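Local coordinates for vacuolar-sorting protein BRO1 (PDB 1ZB1) that helps sort multivesicular-body cargo into intralumenal vesicles and recruits the DOA4 deubiquitinase to endosomes, its Bro1 domain possibly binding SNF7, at residues A[18-27]-A[46-57]; A[71-79]-A[349-357]. All coordinates share one frame; numbering follows the deposited sequence.

Contact 1 (A[18-27]-A[46-57])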
loop_
_atom_site.group_PDB
_atom_site.type_symbol
_atom_site.label_atom_id
_atom_site.label_comp_id
_atom_site.label_asym_id
_atom_site.label_seq_id
_atom_site.Cartn_x
_atom_site.Cartn_y
_atom_site.Cartn_z
ATOM N N THR A 18 -14.310 -14.401 4.050
ATOM C CA THR A 18 -14.062 -15.756 4.535
ATOM C C THR A 18 -15.346 -16.340 5.100
ATOM O O THR A 18 -16.252 -15.606 5.498
ATOM C CB THR A 18 -13.000 -15.778 5.657
ATOM O OG1 THR A 18 -12.736 -17.131 6.047
ATOM C CG2 THR A 18 -13.505 -15.005 6.896
ATOM N N GLU A 19 -15.431 -17.661 5.144
ATOM C CA GLU A 19 -16.614 -18.297 5.698
ATOM C C GLU A 19 -16.444 -18.458 7.200
ATOM O O GLU A 19 -15.327 -18.620 7.692
ATOM C CB GLU A 19 -16.851 -19.666 5.049
ATOM C CG GLU A 19 -17.261 -19.557 3.590
ATOM C CD GLU A 19 -17.795 -20.850 3.021
ATOM O OE1 GLU A 19 -18.325 -20.809 1.888
ATOM O OE2 GLU A 19 -17.686 -21.900 3.697
ATOM N N LYS A 20 -17.553 -18.389 7.929
ATOM C CA LYS A 20 -17.509 -18.554 9.372
ATOM C C LYS A 20 -16.890 -19.918 9.687
ATOM O O LYS A 20 -17.312 -20.941 9.152
ATOM C CB LYS A 20 -18.927 -18.445 9.942
ATOM C CG LYS A 20 -19.141 -19.115 11.291
ATOM C CD LYS A 20 -18.240 -18.564 12.377
ATOM C CE LYS A 20 -18.489 -19.322 13.685
ATOM N NZ LYS A 20 -17.556 -18.946 14.769
ATOM N N LEU A 21 -15.872 -19.922 10.538
ATOM C CA LEU A 21 -15.196 -21.158 10.922
ATOM C C LEU A 21 -15.519 -21.446 12.388
ATOM O O LEU A 21 -15.454 -20.549 13.228
ATOM C CB LEU A 21 -13.686 -20.988 10.754
ATOM C CG LEU A 21 -12.753 -22.182 10.960
ATOM C CD1 LEU A 21 -12.787 -23.081 9.727
ATOM C CD2 LEU A 21 -11.330 -21.673 11.181
ATOM N N ASP A 22 -15.867 -22.687 12.703
ATOM C CA ASP A 22 -16.183 -23.029 14.089
ATOM C C ASP A 22 -14.973 -23.648 14.778
ATOM O O ASP A 22 -14.756 -24.857 14.698
ATOM C CB ASP A 22 -17.372 -23.999 14.144
ATOM C CG ASP A 22 -17.828 -24.283 15.569
ATOM O OD1 ASP A 22 -18.923 -24.854 15.745
ATOM O OD2 ASP A 22 -17.092 -23.938 16.515
ATOM N N TRP A 23 -14.182 -22.814 15.455
ATOM C CA TRP A 23 -12.999 -23.301 16.154
ATOM C C TRP A 23 -13.364 -24.267 17.285
ATOM O O TRP A 23 -12.622 -25.205 17.553
ATOM C CB TRP A 23 -12.176 -22.137 16.727
ATOM C CG TRP A 23 -11.059 -21.657 15.829
ATOM C CD1 TRP A 23 -11.026 -20.501 15.103
ATOM C CD2 TRP A 23 -9.810 -22.319 15.585
ATOM N NE1 TRP A 23 -9.829 -20.396 14.424
ATOM C CE2 TRP A 23 -9.066 -21.498 14.701
ATOM C CE3 TRP A 23 -9.246 -23.522 16.028
ATOM C CZ2 TRP A 23 -7.785 -21.845 14.253
ATOM C CZ3 TRP A 23 -7.967 -23.866 15.580
ATOM C CH2 TRP A 23 -7.255 -23.027 14.702
ATOM N N LYS A 24 -14.494 -24.033 17.950
ATOM C CA LYS A 24 -14.921 -24.910 19.040
ATOM C C LYS A 24 -15.173 -26.324 18.521
ATOM O O LYS A 24 -14.589 -27.291 19.008
ATOM C CB LYS A 24 -16.185 -24.358 19.709
ATOM C CG LYS A 24 -15.996 -22.983 20.330
ATOM C CD LYS A 24 -17.300 -22.401 20.869
ATOM C CE LYS A 24 -17.769 -23.133 22.114
ATOM N NZ LYS A 24 -19.022 -22.543 22.673
ATOM N N LYS A 25 -16.038 -26.443 17.524
ATOM C CA LYS A 25 -16.348 -27.746 16.944
ATOM C C LYS A 25 -15.118 -28.377 16.295
ATOM O O LYS A 25 -14.871 -29.573 16.445
ATOM C CB LYS A 25 -17.462 -27.606 15.903
ATOM C CG LYS A 25 -17.794 -28.897 15.168
ATOM C CD LYS A 25 -18.887 -28.671 14.132
ATOM C CE LYS A 25 -19.140 -29.923 13.305
ATOM N NZ LYS A 25 -20.148 -29.700 12.230
ATOM N N GLY A 26 -14.347 -27.564 15.579
ATOM C CA GLY A 26 -13.162 -28.065 14.901
ATOM C C GLY A 26 -12.075 -28.575 15.824
ATOM O O GLY A 26 -11.431 -29.586 15.544
ATOM N N LEU A 27 -11.868 -27.882 16.937
ATOM C CA LEU A 27 -10.838 -28.280 17.884
ATOM C C LEU A 27 -11.281 -29.470 18.731
ATOM O O LEU A 27 -10.492 -30.376 19.001
ATOM C CB LEU A 27 -10.474 -27.093 18.780
ATOM C CG LEU A 27 -9.100 -27.117 19.443
ATOM C CD1 LEU A 27 -8.039 -27.555 18.439
ATOM C CD2 LEU A 27 -8.783 -25.729 19.989
ATOM N N GLU A 46 -12.166 -24.827 27.182
ATOM C CA GLU A 46 -13.431 -24.275 26.711
ATOM C C GLU A 46 -13.459 -22.752 26.639
ATOM O O GLU A 46 -13.897 -22.182 25.641
ATOM C CB GLU A 46 -14.577 -24.769 27.602
ATOM C CG GLU A 46 -15.914 -24.066 27.377
ATOM C CD GLU A 46 -16.496 -24.301 25.991
ATOM O OE1 GLU A 46 -15.870 -23.871 24.991
ATOM O OE2 GLU A 46 -17.587 -24.914 25.904
ATOM N N LYS A 47 -12.991 -22.096 27.693
ATOM C CA LYS A 47 -12.991 -20.639 27.733
ATOM C C LYS A 47 -12.115 -20.011 26.643
ATOM O O LYS A 47 -12.573 -19.155 25.885
ATOM C CB LYS A 47 -12.529 -20.156 29.107
ATOM C CG LYS A 47 -12.675 -18.658 29.312
ATOM C CD LYS A 47 -12.319 -18.274 30.740
ATOM C CE LYS A 47 -12.472 -16.775 30.973
ATOM N NZ LYS A 47 -11.480 -15.976 30.196
ATOM N N ALA A 48 -10.858 -20.433 26.569
ATOM C CA ALA A 48 -9.947 -19.898 25.567
ATOM C C ALA A 48 -10.456 -20.175 24.154
ATOM O O ALA A 48 -10.451 -19.282 23.308
ATOM C CB ALA A 48 -8.555 -20.492 25.752
ATOM N N THR A 49 -10.905 -21.404 23.903
ATOM C CA THR A 49 -11.396 -21.768 22.575
ATOM C C THR A 49 -12.635 -20.968 22.188
ATOM O O THR A 49 -12.840 -20.663 21.014
ATOM C CB THR A 49 -11.704 -23.273 22.483
ATOM O OG1 THR A 49 -10.556 -24.018 22.915
ATOM C CG2 THR A 49 -12.039 -23.666 21.036
ATOM N N SER A 50 -13.456 -20.620 23.177
ATOM C CA SER A 50 -14.653 -19.827 22.921
ATOM C C SER A 50 -14.238 -18.398 22.545
ATOM O O SER A 50 -14.801 -17.790 21.630
ATOM C CB SER A 50 -15.547 -19.803 24.167
ATOM O OG SER A 50 -16.702 -19.012 23.947
ATOM N N GLU A 51 -13.242 -17.869 23.248
ATOM C CA GLU A 51 -12.750 -16.519 22.980
ATOM C C GLU A 51 -12.068 -16.446 21.610
ATOM O O GLU A 51 -12.216 -15.461 20.886
ATOM C CB GLU A 51 -11.786 -16.082 24.091
ATOM C CG GLU A 51 -12.494 -15.405 25.272
ATOM C CD GLU A 51 -11.700 -15.457 26.567
ATOM O OE1 GLU A 51 -10.457 -15.344 26.520
ATOM O OE2 GLU A 51 -12.326 -15.600 27.640
ATOM N N LEU A 52 -11.330 -17.496 21.265
ATOM C CA LEU A 52 -10.645 -17.571 19.979
ATOM C C LEU A 52 -11.653 -17.585 18.833
ATOM O O LEU A 52 -11.471 -16.895 17.836
ATOM C CB LEU A 52 -9.796 -18.838 19.901
ATOM C CG LEU A 52 -9.285 -19.215 18.501
ATOM C CD1 LEU A 52 -8.178 -18.241 18.062
ATOM C CD2 LEU A 52 -8.752 -20.641 18.526
ATOM N N ASP A 53 -12.703 -18.394 18.968
ATOM C CA ASP A 53 -13.723 -18.484 17.927
ATOM C C ASP A 53 -14.346 -17.105 17.712
ATOM O O ASP A 53 -14.643 -16.703 16.584
ATOM C CB ASP A 53 -14.806 -19.488 18.334
ATOM C CG ASP A 53 -15.792 -19.769 17.217
ATOM O OD1 ASP A 53 -15.376 -20.343 16.186
ATOM O OD2 ASP A 53 -16.981 -19.415 17.366
ATOM N N HIS A 54 -14.540 -16.384 18.808
ATOM C CA HIS A 54 -15.121 -15.046 18.747
ATOM C C HIS A 54 -14.140 -14.055 18.096
ATOM O O HIS A 54 -14.532 -13.205 17.292
ATOM C CB HIS A 54 -15.464 -14.571 20.160
ATOM C CG HIS A 54 -16.435 -13.433 20.194
ATOM N ND1 HIS A 54 -16.466 -12.508 21.215
ATOM C CD2 HIS A 54 -17.429 -13.086 19.341
ATOM C CE1 HIS A 54 -17.435 -11.638 20.989
ATOM N NE2 HIS A 54 -18.034 -11.966 19.858
ATOM N N LEU A 55 -12.862 -14.175 18.448
ATOM C CA LEU A 55 -11.830 -13.295 17.906
ATOM C C LEU A 55 -11.793 -13.364 16.379
ATOM O O LEU A 55 -11.744 -12.330 15.715
ATOM C CB LEU A 55 -10.461 -13.671 18.480
ATOM C CG LEU A 55 -9.243 -12.952 17.897
ATOM C CD1 LEU A 55 -9.344 -11.449 18.166
ATOM C CD2 LEU A 55 -7.958 -13.529 18.513
ATOM N N ARG A 56 -11.831 -14.574 15.821
ATOM C CA ARG A 56 -11.801 -14.719 14.363
ATOM C C ARG A 56 -13.035 -14.086 13.735
ATOM O O ARG A 56 -12.956 -13.463 12.674
ATOM C CB ARG A 56 -11.721 -16.194 13.944
ATOM C CG ARG A 56 -11.637 -16.390 12.404
ATOM C CD ARG A 56 -11.552 -17.875 12.010
ATOM N NE ARG A 56 -11.062 -18.074 10.644
ATOM C CZ ARG A 56 -11.790 -17.937 9.538
ATOM N NH1 ARG A 56 -13.072 -17.597 9.607
ATOM N NH2 ARG A 56 -11.229 -18.137 8.352
ATOM N N ASN A 57 -14.188 -14.241 14.376
ATOM C CA ASN A 57 -15.381 -13.631 13.815
ATOM C C ASN A 57 -15.226 -12.112 13.838
ATOM O O ASN A 57 -15.604 -11.430 12.879
ATOM C CB ASN A 57 -16.635 -14.077 14.578
ATOM C CG ASN A 57 -17.032 -15.506 14.246
ATOM O OD1 ASN A 57 -16.993 -15.909 13.086
ATOM N ND2 ASN A 57 -17.426 -16.270 15.256
HETATM O O HOH W 1 -14.919 -17.403 11.743
HETATM O O HOH W 2 -14.402 -18.364 14.430
HETATM O O HOH W 3 -18.658 -21.778 18.161
HETATM O O HOH W 4 -19.216 -19.825 23.641
#
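W23 and D53 bring the two backbones closest, their CA atoms 5.2 Å apart, where the start of helix 23-27 meets helix 46-57 at 128° between N-to-C directions. Before that helix, the loop 18-22 runs past the last turns of 46-57. D53 has its CG anti to the backbone N (chi1 -172°), and OD1 takes the W23 N-H at 2.8 Å from above the carboxylate plane. OD2 forms a salt bridge with K20 NZ at 2.7 Å, on the syn side but tilted out of the carboxylate plane, and NZ also donates to L21 O. R56, its chain extended from CG to NE, reaches across the loop. Its NH2 donates to T18 OG1 at 2.9 Å, nearly in the guanidinium plane, while NH1 meets E19 O at a bent 137°. T18 OG1 also bonds T98 O, and R56 NE is in a salt bridge with E121 on helix 118-139. L21 CB lies over one guanidinium face. A water links R56 NH1, L21 N and N57 OD1. The W23 indole is sandwiched by leucine methyls, L52 CD2 on one face, 3.7 Å from the five-ring centroid, and L21 CD2 on the opposite one. K24 packs as a knob among E46, T49, S50 and D53. D22 OD2 accepts from K25 N. This is an N-capped helix start whose preceding loop ties strand 97-100 to helix 46-58 in the mainly helical Bro1 domain.

Contact 2 (A[71-79]-A[349-357])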
loop_
_atom_site.group_PDB
_atom_site.type_symbol
_atom_site.label_atom_id
_atom_site.label_comp_id
_atom_site.label_asym_id
_atom_site.label_seq_id
_atom_site.Cartn_x
_atom_site.Cartn_y
_atom_site.Cartn_z
ATOM N N GLN A 71 -8.099 -6.654 15.935
ATOM C CA GLN A 71 -8.557 -8.048 15.996
ATOM C C GLN A 71 -7.713 -8.941 15.089
ATOM O O GLN A 71 -7.360 -10.063 15.454
ATOM C CB GLN A 71 -10.031 -8.168 15.578
ATOM C CG GLN A 71 -10.983 -7.200 16.272
ATOM C CD GLN A 71 -10.800 -7.143 17.777
ATOM O OE1 GLN A 71 -10.677 -6.061 18.349
ATOM N NE2 GLN A 71 -10.790 -8.299 18.429
ATOM N N ASN A 72 -7.405 -8.441 13.897
ATOM C CA ASN A 72 -6.600 -9.204 12.944
ATOM C C ASN A 72 -5.154 -9.407 13.395
ATOM O O ASN A 72 -4.600 -10.490 13.208
ATOM C CB ASN A 72 -6.647 -8.530 11.575
ATOM C CG ASN A 72 -7.889 -8.911 10.791
ATOM O OD1 ASN A 72 -7.915 -9.949 10.121
ATOM N ND2 ASN A 72 -8.937 -8.085 10.887
ATOM N N LEU A 73 -4.541 -8.376 13.978
ATOM C CA LEU A 73 -3.163 -8.498 14.462
ATOM C C LEU A 73 -3.116 -9.523 15.597
ATOM O O LEU A 73 -2.181 -10.318 15.686
ATOM C CB LEU A 73 -2.630 -7.155 14.980
ATOM C CG LEU A 73 -1.884 -6.126 14.120
ATOM C CD1 LEU A 73 -1.348 -6.752 12.855
ATOM C CD2 LEU A 73 -2.797 -4.952 13.816
ATOM N N LYS A 74 -4.123 -9.499 16.471
ATOM C CA LYS A 74 -4.179 -10.452 17.578
ATOM C C LYS A 74 -4.424 -11.873 17.067
ATOM O O LYS A 74 -3.830 -12.843 17.564
ATOM C CB LYS A 74 -5.278 -10.052 18.574
ATOM C CG LYS A 74 -4.935 -8.781 19.350
ATOM C CD LYS A 74 -5.979 -8.435 20.408
ATOM C CE LYS A 74 -5.489 -7.262 21.269
ATOM N NZ LYS A 74 -6.491 -6.793 22.266
ATOM N N TYR A 75 -5.293 -12.002 16.072
ATOM C CA TYR A 75 -5.570 -13.323 15.515
ATOM C C TYR A 75 -4.327 -13.853 14.786
ATOM O O TYR A 75 -4.030 -15.041 14.866
ATOM C CB TYR A 75 -6.774 -13.278 14.561
ATOM C CG TYR A 75 -7.193 -14.648 14.054
ATOM C CD1 TYR A 75 -7.496 -15.677 14.945
ATOM C CD2 TYR A 75 -7.243 -14.926 12.683
ATOM C CE1 TYR A 75 -7.829 -16.955 14.490
ATOM C CE2 TYR A 75 -7.584 -16.206 12.216
ATOM C CZ TYR A 75 -7.869 -17.211 13.127
ATOM O OH TYR A 75 -8.159 -18.484 12.693
ATOM N N TYR A 76 -3.604 -12.985 14.077
ATOM C CA TYR A 76 -2.391 -13.433 13.379
ATOM C C TYR A 76 -1.393 -13.934 14.427
ATOM O O TYR A 76 -0.743 -14.972 14.235
ATOM C CB TYR A 76 -1.745 -12.296 12.571
ATOM C CG TYR A 76 -0.662 -12.773 11.603
ATOM C CD1 TYR A 76 -0.967 -13.064 10.273
ATOM C CD2 TYR A 76 0.653 -12.971 12.032
ATOM C CE1 TYR A 76 0.009 -13.540 9.386
ATOM C CE2 TYR A 76 1.642 -13.451 11.158
ATOM C CZ TYR A 76 1.313 -13.732 9.837
ATOM O OH TYR A 76 2.282 -14.196 8.964
ATOM N N SER A 77 -1.281 -13.209 15.539
ATOM C CA SER A 77 -0.362 -13.615 16.604
ATOM C C SER A 77 -0.688 -15.030 17.058
ATOM O O SER A 77 0.211 -15.845 17.252
ATOM C CB SER A 77 -0.434 -12.661 17.805
ATOM O OG SER A 77 0.082 -11.383 17.469
ATOM N N PHE A 78 -1.975 -15.319 17.228
ATOM C CA PHE A 78 -2.407 -16.651 17.649
ATOM C C PHE A 78 -1.891 -17.684 16.657
ATOM O O PHE A 78 -1.366 -18.731 17.039
ATOM C CB PHE A 78 -3.935 -16.742 17.688
ATOM C CG PHE A 78 -4.442 -18.153 17.834
ATOM C CD1 PHE A 78 -4.489 -18.764 19.082
ATOM C CD2 PHE A 78 -4.797 -18.896 16.710
ATOM C CE1 PHE A 78 -4.881 -20.101 19.214
ATOM C CE2 PHE A 78 -5.188 -20.231 16.835
ATOM C CZ PHE A 78 -5.228 -20.833 18.089
ATOM N N LEU A 79 -2.071 -17.378 15.376
ATOM C CA LEU A 79 -1.648 -18.254 14.281
ATOM C C LEU A 79 -0.139 -18.448 14.223
ATOM O O LEU A 79 0.339 -19.555 13.966
ATOM C CB LEU A 79 -2.102 -17.668 12.943
ATOM C CG LEU A 79 -3.384 -18.089 12.221
ATOM C CD1 LEU A 79 -4.331 -18.887 13.102
ATOM C CD2 LEU A 79 -4.026 -16.837 11.676
ATOM N N TRP A 349 7.693 -6.331 8.958
ATOM C CA TRP A 349 6.395 -6.872 9.369
ATOM C C TRP A 349 6.599 -7.416 10.777
ATOM O O TRP A 349 5.727 -7.298 11.636
ATOM C CB TRP A 349 5.945 -8.010 8.434
ATOM C CG TRP A 349 4.909 -8.965 9.037
ATOM C CD1 TRP A 349 5.005 -10.328 9.121
ATOM C CD2 TRP A 349 3.650 -8.618 9.644
ATOM N NE1 TRP A 349 3.889 -10.853 9.745
ATOM C CE2 TRP A 349 3.044 -9.826 10.075
ATOM C CE3 TRP A 349 2.975 -7.405 9.870
ATOM C CZ2 TRP A 349 1.797 -9.857 10.716
ATOM C CZ3 TRP A 349 1.730 -7.439 10.512
ATOM C CH2 TRP A 349 1.159 -8.657 10.926
ATOM N N GLU A 350 7.775 -8.004 11.002
ATOM C CA GLU A 350 8.126 -8.566 12.302
ATOM C C GLU A 350 7.976 -7.541 13.429
ATOM O O GLU A 350 7.469 -7.863 14.505
ATOM C CB GLU A 350 9.565 -9.099 12.287
ATOM C CG GLU A 350 9.790 -10.352 11.434
ATOM C CD GLU A 350 9.956 -10.060 9.944
ATOM O OE1 GLU A 350 10.350 -10.988 9.203
ATOM O OE2 GLU A 350 9.697 -8.917 9.509
ATOM N N LYS A 351 8.417 -6.312 13.176
ATOM C CA LYS A 351 8.326 -5.245 14.169
ATOM C C LYS A 351 6.897 -4.734 14.352
ATOM O O LYS A 351 6.529 -4.278 15.432
ATOM C CB LYS A 351 9.251 -4.084 13.785
ATOM C CG LYS A 351 10.730 -4.444 13.847
ATOM C CD LYS A 351 11.616 -3.245 13.536
ATOM C CE LYS A 351 13.096 -3.616 13.599
ATOM N NZ LYS A 351 13.981 -2.433 13.389
ATOM N N ILE A 352 6.095 -4.798 13.294
ATOM C CA ILE A 352 4.706 -4.356 13.378
ATOM C C ILE A 352 3.914 -5.356 14.226
ATOM O O ILE A 352 3.075 -4.976 15.043
ATOM C CB ILE A 352 4.063 -4.267 11.969
ATOM C CG1 ILE A 352 4.605 -3.045 11.218
ATOM C CG2 ILE A 352 2.543 -4.203 12.087
ATOM C CD1 ILE A 352 4.170 -2.972 9.756
ATOM N N LEU A 353 4.204 -6.639 14.036
ATOM C CA LEU A 353 3.506 -7.704 14.753
ATOM C C LEU A 353 3.937 -7.883 16.207
ATOM O O LEU A 353 3.119 -8.158 17.089
ATOM C CB LEU A 353 3.704 -9.023 14.001
ATOM C CG LEU A 353 3.149 -10.316 14.609
ATOM C CD1 LEU A 353 1.630 -10.247 14.672
ATOM C CD2 LEU A 353 3.590 -11.501 13.760
ATOM N N GLU A 354 5.231 -7.715 16.441
ATOM C CA GLU A 354 5.835 -7.901 17.755
ATOM C C GLU A 354 5.059 -7.444 18.999
ATOM O O GLU A 354 4.912 -8.210 19.942
ATOM C CB GLU A 354 7.232 -7.275 17.740
ATOM C CG GLU A 354 8.103 -7.615 18.923
ATOM C CD GLU A 354 9.565 -7.366 18.622
ATOM O OE1 GLU A 354 10.138 -8.130 17.810
ATOM O OE2 GLU A 354 10.142 -6.406 19.179
ATOM N N PRO A 355 4.550 -6.203 19.020
ATOM C CA PRO A 355 3.809 -5.736 20.200
ATOM C C PRO A 355 2.595 -6.587 20.611
ATOM O O PRO A 355 2.143 -6.513 21.756
ATOM C CB PRO A 355 3.402 -4.315 19.810
ATOM C CG PRO A 355 4.502 -3.889 18.877
ATOM C CD PRO A 355 4.700 -5.120 18.032
ATOM N N TYR A 356 2.076 -7.394 19.689
ATOM C CA TYR A 356 0.904 -8.232 19.972
ATOM C C TYR A 356 1.201 -9.669 20.399
ATOM O O TYR A 356 0.330 -10.345 20.951
ATOM C CB TYR A 356 -0.015 -8.284 18.745
ATOM C CG TYR A 356 -0.519 -6.933 18.302
ATOM C CD1 TYR A 356 0.244 -6.120 17.462
ATOM C CD2 TYR A 356 -1.746 -6.451 18.753
ATOM C CE1 TYR A 356 -0.213 -4.846 17.081
ATOM C CE2 TYR A 356 -2.209 -5.189 18.383
ATOM C CZ TYR A 356 -1.438 -4.394 17.550
ATOM O OH TYR A 356 -1.887 -3.139 17.205
ATOM N N MET A 357 2.424 -10.129 20.154
ATOM C CA MET A 357 2.810 -11.505 20.469
ATOM C C MET A 357 2.753 -11.964 21.938
ATOM O O MET A 357 2.246 -13.049 22.229
ATOM C CB MET A 357 4.204 -11.778 19.896
ATOM C CG MET A 357 4.275 -11.693 18.373
ATOM S SD MET A 357 3.300 -12.966 17.511
ATOM C CE MET A 357 4.429 -14.332 17.539
HETATM O O HOH W 5 4.813 -14.128 9.988
#
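L73 lies over the face of the Y356 ring where two helices of the Bro1 domain's helical body cross almost perpendicularly, the axes of 71-79 and 349-357 being 8.9 Å apart at -84°. L73 CB stands over the centre of the Y356 ring, 3.7 Å from the centroid and on the ring normal, a CH-pi contact. Farther out the L73 branches divide: CD2 lies near the phenol oxygen, whereas CD1 reaches the edge of the W349 indole, 3.7 Å from CH2. The same indole turns another part of its edge to Y76. Its CZ2 sits over one face of the Y76 ring, offset toward the rim, in a T-shaped (edge-to-face) pair with planes at 88° and a W349 six-membered ring centroid 5.1 Å from that of Y76. L353 fills the angle between them, CD2 lying 3.7 Å from Y76 CD2 while its CB rests over a face of the W349 ring.

Around this apolar shell, the ring of Y161 on helix 146-165 also meets W349, and I129 on helix 118-139 touches L73. A water in the planes of both rings lies 2.7 Å from Y76 OH and accepts a weak bond from W349 NE1. Helix 349-357 is kinked near P355, just before Y356. On the M357 side S77 fits closely, its OG anti to the carbonyl carbon (chi1 -68°) and near L353 CD1, Y356 CB and M357 SD. That hydroxyl donates back to L73 O at 3.1 Å, which S77 N reaches from the opposite face of the carbonyl plane.

Helix 46-58 and helix 65-86 follow each other in the chain, and they join the two contacts, whose centres are about 18 Å apart. Contact 1 lies farther from the chain's centre, is only partly buried and relies on charged groups, backbone bonds and waters. Contact 2 is buried and largely aromatic and aliphatic, its one side-chain hydrogen bond between protein atoms, from S77 to L73, staying within helix 71-79. Y75 and F78, which take no part in contact 2 itself, connect them: Y75 OH lies 3.1 Å from W23 NE1, a probable hydrogen bond, and F78 CZ packs 3.6 Å from L52 CD2. Helix 349-371 serves both, its later residues Y364 and L367 touching L52 and T49.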